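Local structure of DynE8 (Micromonospora chersina, 4AMO) at residues Gly91-Val96 against Leu388-Ala393; Gly103-Gly108 against Gly174-Ser179; Gly217-Arg222 against Ala271-Val276; Ala345-Glu350 against Thr367-Asp372. The protein is the acyltransferase domain of an iterative enediyne polyketide synthase of the dynemicin pathway, which probably loads acyl units for polyketide chain building. All coordinates share one frame; numbering follows the deposited sequence. Where two conformers were deposited one is given.

Interaction 1: Gly91-Val96 against Leu388-Ala393; sequences GLFLVV and LFAAGA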
loop_
_atom_site.group_PDB
_atom_site.type_symbol
_atom_site.label_atom_id
_atom_site.label_comp_id
_atom_site.label_asym_id
_atom_site.label_seq_id
_atom_site.Cartn_x
_atom_site.Cartn_y
_atom_site.Cartn_z
ATOM N N GLY A 91 -0.254 -0.058 15.676
ATOM C CA GLY A 91 0.470 1.193 15.410
ATOM C C GLY A 91 1.726 1.438 16.247
ATOM O O GLY A 91 2.022 2.592 16.588
ATOM N N LEU A 92 2.451 0.384 16.594
ATOM C CA LEU A 92 3.549 0.476 17.543
ATOM C C LEU A 92 4.796 -0.012 16.824
ATOM O O LEU A 92 4.845 -1.157 16.355
ATOM C CB LEU A 92 3.265 -0.408 18.825
ATOM C CG LEU A 92 4.457 -0.646 19.739
ATOM C CD1 LEU A 92 5.071 0.711 20.215
ATOM C CD2 LEU A 92 4.114 -1.496 20.946
ATOM N N PHE A 93 5.861 0.813 16.805
ATOM C CA PHE A 93 7.125 0.464 16.154
ATOM C C PHE A 93 8.308 0.882 17.003
ATOM O O PHE A 93 8.340 1.994 17.507
ATOM C CB PHE A 93 7.183 1.193 14.801
ATOM C CG PHE A 93 5.920 1.006 13.969
ATOM C CD1 PHE A 93 5.787 -0.126 13.149
ATOM C CD2 PHE A 93 4.881 1.914 14.052
ATOM C CE1 PHE A 93 4.628 -0.317 12.401
ATOM C CE2 PHE A 93 3.699 1.688 13.321
ATOM C CZ PHE A 93 3.597 0.593 12.512
ATOM N N LEU A 94 9.210 -0.057 17.235
ATOM C CA LEU A 94 10.447 0.146 17.979
ATOM C C LEU A 94 11.632 -0.492 17.273
ATOM O O LEU A 94 11.601 -1.705 16.974
ATOM C CB LEU A 94 10.261 -0.513 19.360
ATOM C CG LEU A 94 11.508 -0.649 20.214
ATOM C CD1 LEU A 94 11.760 0.700 20.719
ATOM C CD2 LEU A 94 11.189 -1.564 21.411
ATOM N N VAL A 95 12.708 0.278 17.031
ATOM C CA VAL A 95 13.836 -0.207 16.249
ATOM C C VAL A 95 15.099 0.386 16.864
ATOM O O VAL A 95 15.238 1.628 16.949
ATOM C CB VAL A 95 13.786 0.276 14.749
ATOM C CG1 VAL A 95 15.020 -0.197 14.035
ATOM C CG2 VAL A 95 12.506 -0.268 14.073
ATOM N N VAL A 96 15.977 -0.500 17.357
ATOM C CA VAL A 96 17.310 -0.069 17.824
ATOM C C VAL A 96 18.299 -0.666 16.789
ATOM O O VAL A 96 18.265 -1.869 16.537
ATOM C CB VAL A 96 17.586 -0.692 19.245
ATOM C CG1 VAL A 96 18.944 -0.179 19.816
ATOM C CG2 VAL A 96 16.469 -0.288 20.213
ATOM N N LEU A 388 7.336 4.890 9.274
ATOM C CA LEU A 388 8.453 5.507 8.586
ATOM C C LEU A 388 9.563 6.041 9.518
ATOM O O LEU A 388 10.778 5.962 9.210
ATOM C CB LEU A 388 7.949 6.618 7.706
ATOM C CG LEU A 388 7.087 6.160 6.480
ATOM C CD1 LEU A 388 6.384 7.393 5.926
ATOM C CD2 LEU A 388 7.955 5.462 5.356
ATOM N N PHE A 389 9.159 6.690 10.581
ATOM C CA PHE A 389 10.121 7.274 11.500
ATOM C C PHE A 389 10.857 6.139 12.210
ATOM O O PHE A 389 12.101 6.140 12.230
ATOM C CB PHE A 389 9.423 8.163 12.542
ATOM C CG PHE A 389 10.368 8.762 13.547
ATOM C CD1 PHE A 389 11.052 9.921 13.213
ATOM C CD2 PHE A 389 10.661 8.101 14.813
ATOM C CE1 PHE A 389 11.928 10.499 14.151
ATOM C CE2 PHE A 389 11.562 8.680 15.700
ATOM C CZ PHE A 389 12.184 9.841 15.373
ATOM N N ALA A 390 10.137 5.177 12.759
ATOM C CA ALA A 390 10.841 4.129 13.500
ATOM C C ALA A 390 11.814 3.338 12.615
ATOM O O ALA A 390 12.914 3.018 13.048
ATOM C CB ALA A 390 9.842 3.159 14.164
ATOM N N ALA A 391 11.451 3.102 11.361
ATOM C CA ALA A 391 12.303 2.356 10.436
ATOM C C ALA A 391 13.508 3.175 9.939
ATOM O O ALA A 391 14.348 2.653 9.195
ATOM C CB ALA A 391 11.521 1.934 9.170
ATOM N N GLY A 392 13.503 4.459 10.222
ATOM C CA GLY A 392 14.605 5.282 9.846
ATOM C C GLY A 392 14.465 5.767 8.428
ATOM O O GLY A 392 15.426 6.297 7.876
ATOM N N ALA A 393 13.279 5.597 7.843
ATOM C CA ALA A 393 13.055 6.089 6.465
ATOM C C ALA A 393 12.828 7.629 6.384
ATOM O O ALA A 393 12.965 8.202 5.280
ATOM C CB ALA A 393 11.898 5.359 5.832
#
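Phe93 and Val95, two residues apart on strand 92-96, meet Ala390 in the last turn of helix 379-390, an example of a helix end resting on a sheet through one small residue. Phe93 comes first: its CB lies 3.4 Å from Ala390 CB, a tight carbon-to-carbon approach. With CG anti to its carbonyl carbon (chi1 -50°), the ring leads away from the helix end, and the root of the side chain does the touching. Leu94, next along, points its side chain to the other side of the strand, where it packs on His77 and Leu78 of helix 64-79. Val95 then returns to the helix side, with CB 3.3 Å from Ala390 O and CG2 3.5 Å from the same oxygen. The methyl CG2 also approaches Ala390 CB at 4.3 Å. No hydrogen bond crosses the contact. Just past Ala390, Gly392 takes a positive phi (85°) and closes the helix in a Schellman motif, Gly392 N bonding back to Phe389 O at 3.0 Å. In the four-stranded antiparallel sheet, strand 92-96 runs between strands 55-61 and 84-87, with helix 64-79 on the Leu94 side and the end of helix 379-390 on the Phe93 and Val95 side.

Interaction 2: Gly103-Gly108 against Gly174-Ser179; sequences GLLFPG and GALGHS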
loop_
_atom_site.group_PDB
_atom_site.type_symbol
_atom_site.label_atom_id
_atom_site.label_comp_id
_atom_site.label_asym_id
_atom_site.label_seq_id
_atom_site.Cartn_x
_atom_site.Cartn_y
_atom_site.Cartn_z
ATOM N N GLY A 103 9.611 -0.497 1.776
ATOM C CA GLY A 103 9.100 -0.427 0.374
ATOM C C GLY A 103 7.733 0.146 0.365
ATOM O O GLY A 103 7.068 0.109 1.382
ATOM N N LEU A 104 7.311 0.692 -0.787
ATOM C CA LEU A 104 5.979 1.294 -0.909
ATOM C C LEU A 104 5.040 0.415 -1.717
ATOM O O LEU A 104 5.498 -0.243 -2.613
ATOM C CB LEU A 104 6.082 2.651 -1.596
ATOM C CG LEU A 104 7.058 3.693 -1.037
ATOM C CD1 LEU A 104 6.829 4.962 -1.852
ATOM C CD2 LEU A 104 6.725 4.005 0.427
ATOM N N LEU A 105 3.739 0.471 -1.404
ATOM C CA LEU A 105 2.677 -0.279 -2.091
ATOM C C LEU A 105 1.633 0.749 -2.581
ATOM O O LEU A 105 1.137 1.548 -1.783
ATOM C CB LEU A 105 1.985 -1.260 -1.120
ATOM C CG LEU A 105 2.905 -2.260 -0.435
ATOM C CD1 LEU A 105 2.077 -3.186 0.494
ATOM C CD2 LEU A 105 3.721 -3.128 -1.448
ATOM N N PHE A 106 1.331 0.768 -3.873
ATOM C CA PHE A 106 0.344 1.712 -4.368
ATOM C C PHE A 106 -0.935 0.944 -4.826
ATOM O O PHE A 106 -0.837 0.044 -5.634
ATOM C CB PHE A 106 0.942 2.472 -5.559
ATOM C CG PHE A 106 1.951 3.507 -5.143
ATOM C CD1 PHE A 106 1.522 4.791 -4.778
ATOM C CD2 PHE A 106 3.318 3.173 -5.037
ATOM C CE1 PHE A 106 2.474 5.785 -4.360
ATOM C CE2 PHE A 106 4.252 4.174 -4.621
ATOM C CZ PHE A 106 3.817 5.451 -4.315
ATOM N N PRO A 107 -2.093 1.262 -4.250
ATOM C CA PRO A 107 -3.228 0.398 -4.440
ATOM C C PRO A 107 -3.903 0.684 -5.791
ATOM O O PRO A 107 -3.671 1.763 -6.389
ATOM C CB PRO A 107 -4.171 0.797 -3.310
ATOM C CG PRO A 107 -3.809 2.208 -2.959
ATOM C CD PRO A 107 -2.311 2.293 -3.228
ATOM N N GLY A 108 -4.741 -0.259 -6.241
ATOM C CA GLY A 108 -5.471 -0.037 -7.476
ATOM C C GLY A 108 -6.905 0.231 -7.141
ATOM O O GLY A 108 -7.216 0.686 -6.059
ATOM N N GLY A 174 12.148 1.040 -2.826
ATOM C CA GLY A 174 11.507 0.729 -4.104
ATOM C C GLY A 174 9.972 0.692 -3.906
ATOM O O GLY A 174 9.498 0.818 -2.766
ATOM N N ALA A 175 9.204 0.530 -4.998
ATOM C CA ALA A 175 7.750 0.592 -4.889
ATOM C C ALA A 175 7.187 -0.456 -5.801
ATOM O O ALA A 175 7.870 -0.939 -6.729
ATOM C CB ALA A 175 7.219 1.987 -5.307
ATOM N N LEU A 176 5.942 -0.815 -5.516
ATOM C CA LEU A 176 5.131 -1.703 -6.333
ATOM C C LEU A 176 3.721 -1.057 -6.382
ATOM O O LEU A 176 3.234 -0.597 -5.363
ATOM C CB LEU A 176 5.061 -3.008 -5.544
ATOM C CG LEU A 176 4.157 -4.181 -5.677
ATOM C CD1 LEU A 176 4.810 -5.273 -4.800
ATOM C CD2 LEU A 176 2.741 -3.813 -5.233
ATOM N N GLY A 177 3.067 -1.091 -7.540
ATOM C CA GLY A 177 1.693 -0.628 -7.692
ATOM C C GLY A 177 0.854 -1.798 -8.284
ATOM O O GLY A 177 1.303 -2.441 -9.183
ATOM N N HIS A 178 -0.298 -2.009 -7.713
ATOM C CA HIS A 178 -1.142 -3.154 -8.006
ATOM C C HIS A 178 -2.027 -2.681 -9.175
ATOM O O HIS A 178 -2.828 -1.777 -9.036
ATOM C CB HIS A 178 -1.985 -3.452 -6.770
ATOM C CG HIS A 178 -2.799 -4.713 -6.847
ATOM N ND1 HIS A 178 -4.025 -4.800 -7.505
ATOM C CD2 HIS A 178 -2.543 -5.952 -6.351
ATOM C CE1 HIS A 178 -4.488 -6.034 -7.387
ATOM N NE2 HIS A 178 -3.602 -6.764 -6.713
ATOM N N SER A 179 -2.106 -3.029 -10.273
ATOM C CA SER A 179 -2.968 -2.570 -11.378
ATOM C C SER A 179 -2.857 -1.030 -11.627
ATOM O O SER A 179 -1.789 -0.526 -11.900
ATOM C CB SER A 179 -4.418 -3.079 -11.160
ATOM O OG SER A 179 -5.207 -2.178 -10.411
#
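Leu104 and Phe106 on one strand, and Gly174, Leu176 and His178 on the segment 174-179, carry a ladder of four backbone hydrogen bonds that joins Gly103-Gly108 to Gly174-Ser179 in parallel. Leu104 N donates to Gly174 O, and Leu104 O receives Leu176 N at 3.0 Å. Further on, Phe106 N reaches Leu176 O at 2.8 Å. The last rung runs from His178 N to Phe106 O over 3.0 Å, almost straight in line with the carbonyl and with an N-H...O angle of 168°, carrying the pairing one residue past the strand. Between the rungs, CA-H...O contacts fill in, such as Gly177 CA to Phe106 O at 3.3 Å.

Apolar contacts lie on both faces of the sheet. On the face of Leu104 and Phe106, Ala175 CB sits at the edge of the Phe106 ring, in its plane and 3.7 Å from CE2. Ala175 CB also meets Leu104 CB at 3.9 Å. On the other face Leu105 and Leu176 run alongside each other, Leu105 CD2 and Leu176 CD2 4.0 Å apart.

Among the polar side chains, His178 NE2 bonds to Asn243. In the conformer given, Ser179 OG donates to His178 O at 2.8 Å; a second conformer makes this bond provisional.

Ser179 has strained backbone angles (phi 54°, psi -120°) between strand 174-177 and helix 181-188, and an acetate, probably from the crystallisation liquor, is bound close to it. Together with Gly177 and Gly181 this is consistent with the GxSxG nucleophile elbow of acyltransferases.

Interaction 3: Gly217-Arg222 against Ala271-Val276; sequences GMLSLR and ATPLAV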
loop_
_atom_site.group_PDB
_atom_site.type_symbol
_atom_site.label_atom_id
_atom_site.label_comp_id
_atom_site.label_asym_id
_atom_site.label_seq_id
_atom_site.Cartn_x
_atom_site.Cartn_y
_atom_site.Cartn_z
ATOM N N GLY A 217 -17.300 -10.503 -15.471
ATOM C CA GLY A 217 -17.051 -10.127 -14.059
ATOM C C GLY A 217 -15.829 -10.846 -13.568
ATOM O O GLY A 217 -14.976 -11.239 -14.369
ATOM N N MET A 218 -15.738 -10.997 -12.262
ATOM C CA MET A 218 -14.535 -11.590 -11.695
ATOM C C MET A 218 -14.945 -12.434 -10.534
ATOM O O MET A 218 -16.010 -12.185 -9.915
ATOM C CB MET A 218 -13.591 -10.474 -11.184
ATOM C CG MET A 218 -13.022 -9.647 -12.317
ATOM S SD MET A 218 -12.109 -8.187 -11.808
ATOM C CE MET A 218 -10.496 -8.878 -11.971
ATOM N N LEU A 219 -14.129 -13.444 -10.225
ATOM C CA LEU A 219 -14.477 -14.414 -9.220
ATOM C C LEU A 219 -13.215 -14.699 -8.391
ATOM O O LEU A 219 -12.132 -15.032 -8.963
ATOM C CB LEU A 219 -14.940 -15.698 -9.923
ATOM C CG LEU A 219 -15.360 -16.847 -9.013
ATOM C CD1 LEU A 219 -16.666 -16.432 -8.196
ATOM C CD2 LEU A 219 -15.659 -18.108 -9.893
ATOM N N SER A 220 -13.301 -14.512 -7.089
ATOM C CA SER A 220 -12.088 -14.607 -6.267
ATOM C C SER A 220 -11.983 -16.006 -5.645
ATOM O O SER A 220 -13.001 -16.529 -5.114
ATOM C CB SER A 220 -12.125 -13.496 -5.232
ATOM O OG SER A 220 -11.015 -13.649 -4.348
ATOM N N LEU A 221 -10.827 -16.655 -5.711
ATOM C CA LEU A 221 -10.723 -18.032 -5.287
ATOM C C LEU A 221 -9.699 -18.067 -4.155
ATOM O O LEU A 221 -8.586 -17.442 -4.228
ATOM C CB LEU A 221 -10.185 -18.936 -6.411
ATOM C CG LEU A 221 -10.977 -18.901 -7.720
ATOM C CD1 LEU A 221 -10.175 -19.701 -8.772
ATOM C CD2 LEU A 221 -12.296 -19.606 -7.374
ATOM N N ARG A 222 -10.069 -18.801 -3.133
ATOM C CA ARG A 222 -9.167 -18.980 -1.974
ATOM C C ARG A 222 -8.326 -20.205 -2.248
ATOM O O ARG A 222 -8.654 -21.331 -1.832
ATOM C CB ARG A 222 -9.993 -19.076 -0.655
ATOM C CG ARG A 222 -9.063 -19.262 0.607
ATOM C CD ARG A 222 -9.678 -18.567 1.843
ATOM N NE ARG A 222 -9.800 -17.113 1.714
ATOM C CZ ARG A 222 -10.525 -16.354 2.538
ATOM N NH1 ARG A 222 -11.192 -16.905 3.550
ATOM N NH2 ARG A 222 -10.587 -15.046 2.354
ATOM N N ALA A 271 -15.159 -19.889 -3.537
ATOM C CA ALA A 271 -15.148 -18.966 -4.675
ATOM C C ALA A 271 -16.123 -17.811 -4.395
ATOM O O ALA A 271 -17.329 -18.061 -4.255
ATOM C CB ALA A 271 -15.560 -19.689 -5.875
ATOM N N THR A 272 -15.633 -16.585 -4.347
ATOM C CA THR A 272 -16.409 -15.437 -4.003
ATOM C C THR A 272 -16.610 -14.494 -5.206
ATOM O O THR A 272 -15.617 -13.903 -5.709
ATOM C CB THR A 272 -15.730 -14.657 -2.842
ATOM O OG1 THR A 272 -15.484 -15.555 -1.741
ATOM C CG2 THR A 272 -16.624 -13.476 -2.374
ATOM N N PRO A 273 -17.884 -14.302 -5.641
ATOM C CA PRO A 273 -18.135 -13.317 -6.702
ATOM C C PRO A 273 -17.709 -11.908 -6.295
ATOM O O PRO A 273 -17.991 -11.490 -5.168
ATOM C CB PRO A 273 -19.664 -13.377 -6.898
ATOM C CG PRO A 273 -20.076 -14.650 -6.456
ATOM C CD PRO A 273 -19.125 -15.051 -5.314
ATOM N N LEU A 274 -17.052 -11.158 -7.186
ATOM C CA LEU A 274 -16.748 -9.765 -6.876
ATOM C C LEU A 274 -17.834 -8.810 -7.424
ATOM O O LEU A 274 -18.467 -9.100 -8.447
ATOM C CB LEU A 274 -15.382 -9.379 -7.386
ATOM C CG LEU A 274 -14.286 -10.298 -6.842
ATOM C CD1 LEU A 274 -12.954 -9.863 -7.348
ATOM C CD2 LEU A 274 -14.312 -10.287 -5.285
ATOM N N ALA A 275 -18.093 -7.683 -6.753
ATOM C CA ALA A 275 -19.144 -6.822 -7.309
ATOM C C ALA A 275 -18.430 -5.850 -8.252
ATOM O O ALA A 275 -18.047 -4.721 -7.903
ATOM C CB ALA A 275 -19.976 -6.144 -6.224
ATOM N N VAL A 276 -18.155 -6.350 -9.444
ATOM C CA VAL A 276 -17.670 -5.514 -10.557
ATOM C C VAL A 276 -18.472 -5.911 -11.756
ATOM O O VAL A 276 -18.975 -7.040 -11.857
ATOM C CB VAL A 276 -16.137 -5.692 -10.930
ATOM C CG1 VAL A 276 -15.217 -4.989 -9.953
ATOM C CG2 VAL A 276 -15.786 -7.156 -11.049
HETATM O O HOH W 1 -18.158 -10.063 -11.033
HETATM O O HOH W 2 -13.094 -17.023 -1.805
#
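Ser220 O is approached by two donors: Thr272 N at 2.7 Å, close to straight with an N-H...O angle of 169°, and more weakly a water that also bonds Thr272 OG1. The same pair is closed by Ser220 N to Thr272 O at 2.8 Å, its donor standing 37° out of the carbonyl plane. Leu274 N adds a third bond, to Met218 O. Beyond it a second water accepts from Met218 N and donates to Leu274 O, continuing the pairing where the strands part. On one face Leu219, its CG anti to the backbone N (chi1 -180°), lays CD1 against the backbone at Pro273 N, 3.5 Å away, while Leu221 CD2 meets Ala271 CB at 3.6 Å. Across the sheet, Leu274 spreads its two methyls, CD1 to Met218 CB and CD2 to Ser220 CB, each at 3.9 Å. The Met218 side chain slants over that of Val276, SD 3.9 Å from CG2. Cutting Leu274 back to an alanine would probably open a gap beside Met218 CB and Ser220 CB, though Met218 would keep Val276. Strand 271-273 is the sheet edge, antiparallel to 216-221; the 4-1-3-2 order of the four main strands, with two helices, is consistent with the ferredoxin-like small subdomain of acyltransferases.

Interaction 4: Ala345-Glu350 against Thr367-Asp372; sequences ADLLVE and TAVSLD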
loop_
_atom_site.group_PDB
_atom_site.type_symbol
_atom_site.label_atom_id
_atom_site.label_comp_id
_atom_site.label_asym_id
_atom_site.label_seq_id
_atom_site.Cartn_x
_atom_site.Cartn_y
_atom_site.Cartn_z
ATOM N N ALA A 345 11.942 -5.966 1.685
ATOM C CA ALA A 345 11.761 -4.857 2.637
ATOM C C ALA A 345 11.258 -5.375 3.954
ATOM O O ALA A 345 10.364 -6.221 3.986
ATOM C CB ALA A 345 10.806 -3.818 2.076
ATOM N N ASP A 346 11.780 -4.818 5.041
ATOM C CA ASP A 346 11.384 -5.238 6.382
ATOM C C ASP A 346 10.016 -4.718 6.701
ATOM O O ASP A 346 9.301 -5.365 7.431
ATOM C CB ASP A 346 12.379 -4.712 7.413
ATOM C CG ASP A 346 13.789 -5.146 7.093
ATOM O OD1 ASP A 346 14.004 -6.382 7.161
ATOM O OD2 ASP A 346 14.643 -4.289 6.687
ATOM N N LEU A 347 9.652 -3.569 6.109
ATOM C CA LEU A 347 8.386 -2.933 6.377
ATOM C C LEU A 347 7.812 -2.397 5.071
ATOM O O LEU A 347 8.539 -1.808 4.300
ATOM C CB LEU A 347 8.703 -1.734 7.347
ATOM C CG LEU A 347 7.729 -0.775 7.996
ATOM C CD1 LEU A 347 7.530 0.471 7.208
ATOM C CD2 LEU A 347 6.416 -1.397 8.337
ATOM N N LEU A 348 6.506 -2.535 4.826
ATOM C CA LEU A 348 5.918 -1.947 3.595
ATOM C C LEU A 348 4.930 -0.847 4.048
ATOM O O LEU A 348 4.208 -1.046 5.030
ATOM C CB LEU A 348 5.102 -3.032 2.851
ATOM C CG LEU A 348 6.109 -4.112 2.398
ATOM C CD1 LEU A 348 5.498 -5.429 2.196
ATOM C CD2 LEU A 348 6.848 -3.584 1.184
ATOM N N VAL A 349 4.838 0.254 3.309
ATOM C CA VAL A 349 3.908 1.310 3.666
ATOM C C VAL A 349 3.060 1.495 2.430
ATOM O O VAL A 349 3.585 1.719 1.366
ATOM C CB VAL A 349 4.589 2.646 3.996
ATOM C CG1 VAL A 349 3.537 3.776 4.202
ATOM C CG2 VAL A 349 5.437 2.498 5.325
ATOM N N GLU A 350 1.765 1.349 2.606
ATOM C CA GLU A 350 0.823 1.516 1.525
ATOM C C GLU A 350 0.483 2.984 1.377
ATOM O O GLU A 350 0.151 3.679 2.370
ATOM C CB GLU A 350 -0.403 0.650 1.805
ATOM C CG GLU A 350 -1.431 0.718 0.626
ATOM C CD GLU A 350 -2.690 -0.218 0.821
ATOM O OE1 GLU A 350 -2.866 -0.805 1.900
ATOM O OE2 GLU A 350 -3.484 -0.364 -0.119
ATOM N N THR A 367 5.154 -7.504 6.948
ATOM C CA THR A 367 4.722 -6.393 7.808
ATOM C C THR A 367 4.366 -5.157 6.963
ATOM O O THR A 367 5.218 -4.672 6.211
ATOM C CB THR A 367 5.854 -6.028 8.779
ATOM O OG1 THR A 367 6.213 -7.223 9.488
ATOM C CG2 THR A 367 5.370 -5.011 9.797
ATOM N N ALA A 368 3.136 -4.662 7.107
ATOM C CA ALA A 368 2.652 -3.563 6.273
ATOM C C ALA A 368 1.670 -2.719 7.013
ATOM O O ALA A 368 0.868 -3.234 7.780
ATOM C CB ALA A 368 1.971 -4.133 5.016
ATOM N N VAL A 369 1.695 -1.426 6.775
ATOM C CA VAL A 369 0.770 -0.471 7.402
ATOM C C VAL A 369 0.373 0.525 6.277
ATOM O O VAL A 369 1.199 0.821 5.447
ATOM C CB VAL A 369 1.518 0.274 8.568
ATOM C CG1 VAL A 369 2.738 0.972 8.065
ATOM C CG2 VAL A 369 0.608 1.266 9.212
ATOM N N SER A 370 -0.859 1.036 6.257
ATOM C CA SER A 370 -1.307 1.959 5.197
ATOM C C SER A 370 -1.375 3.369 5.746
ATOM O O SER A 370 -1.868 3.579 6.853
ATOM C CB SER A 370 -2.742 1.636 4.721
ATOM O OG SER A 370 -3.022 2.452 3.523
ATOM N N LEU A 371 -0.925 4.340 4.952
ATOM C CA LEU A 371 -1.224 5.749 5.216
ATOM C C LEU A 371 -2.698 6.133 5.069
ATOM O O LEU A 371 -3.134 7.171 5.599
ATOM C CB LEU A 371 -0.411 6.617 4.258
ATOM C CG LEU A 371 1.053 6.678 4.542
ATOM C CD1 LEU A 371 1.708 7.405 3.311
ATOM C CD2 LEU A 371 1.402 7.501 5.833
ATOM N N ASP A 372 -3.462 5.262 4.404
ATOM C CA ASP A 372 -4.871 5.494 4.089
ATOM C C ASP A 372 -5.095 6.944 3.618
ATOM O O ASP A 372 -5.941 7.652 4.136
ATOM C CB ASP A 372 -5.717 5.099 5.313
ATOM C CG ASP A 372 -7.186 4.900 4.977
ATOM O OD1 ASP A 372 -7.643 5.143 3.811
ATOM O OD2 ASP A 372 -7.888 4.563 5.936
HETATM O O HOH W 3 7.872 -7.817 5.809
HETATM O O HOH W 4 9.577 -7.173 9.207
#
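A beta-alpha-beta crossover, strand 347-350, helix 356-363 and strand 368-370, brings Ala345-Glu350 beside Thr367-Asp372 in the parallel five-stranded sheet. Four backbone hydrogen bonds hold them: Leu348 N to Thr367 O at 2.9 Å, Val369 N to Leu348 O, Glu350 N to Val369 O and Leu371 N to Glu350 O. At the start of the pair, one water bridges Asp346 O and Thr367 N; a second bonds Asp346 O and only weakly approaches Thr367 OG1. On the face packed against helix 379-390, Val349 CG2 flanks Val369 CG1 at 4.1 Å, while Val349 CG1 meets Leu371 CG at 3.8 Å. Val369 CG1, wedged between its backbone N and carbonyl carbon (chi1 58°), is thereby turned toward Val349. On the other face, Leu348 CB touches Ala368 CB at 4.0 Å. Glu350 extends past Ser370, and its carboxylate accepts from the backbone N of both Leu357 and Ser358, where helix 356-363 begins. Ser370 OG bonds Gly354 O and accepts Asp372 N, forming an ST turn. Replacing Ser370 by alanine is likely to leave Asp372 N and Gly354 O without the hydroxyl and the turn less firmly held, though Asp372 OD1 would keep Gly354 N. The Asp372 N to Ser370 OG bond measures 3.0 Å.

How the interactions relate
Interactions 2 and 4 are neighbouring strand pairs in one five-stranded parallel sheet. Their centres lie about 10 Å apart, and strands 102-106 and 347-350 are neighbours, with Gly103 bonded by its backbone to Leu347 and Val349. Interaction 1 belongs to the four-stranded antiparallel sheet, yet its helix packs on this core: Leu388 CD2 lies 3.9 Å from Val349 CG2, and the centres of interactions 1 and 4 are about 11 Å apart. Interaction 3, in the mixed sheet, stands apart, about 22 Å from interaction 2 and 36 Å from interaction 1, centre to centre. Along the chain, interactions 2, 3 and 4 follow in series between the two segments of interaction 1, while the probable nucleophile elbow belongs to interaction 2 alone.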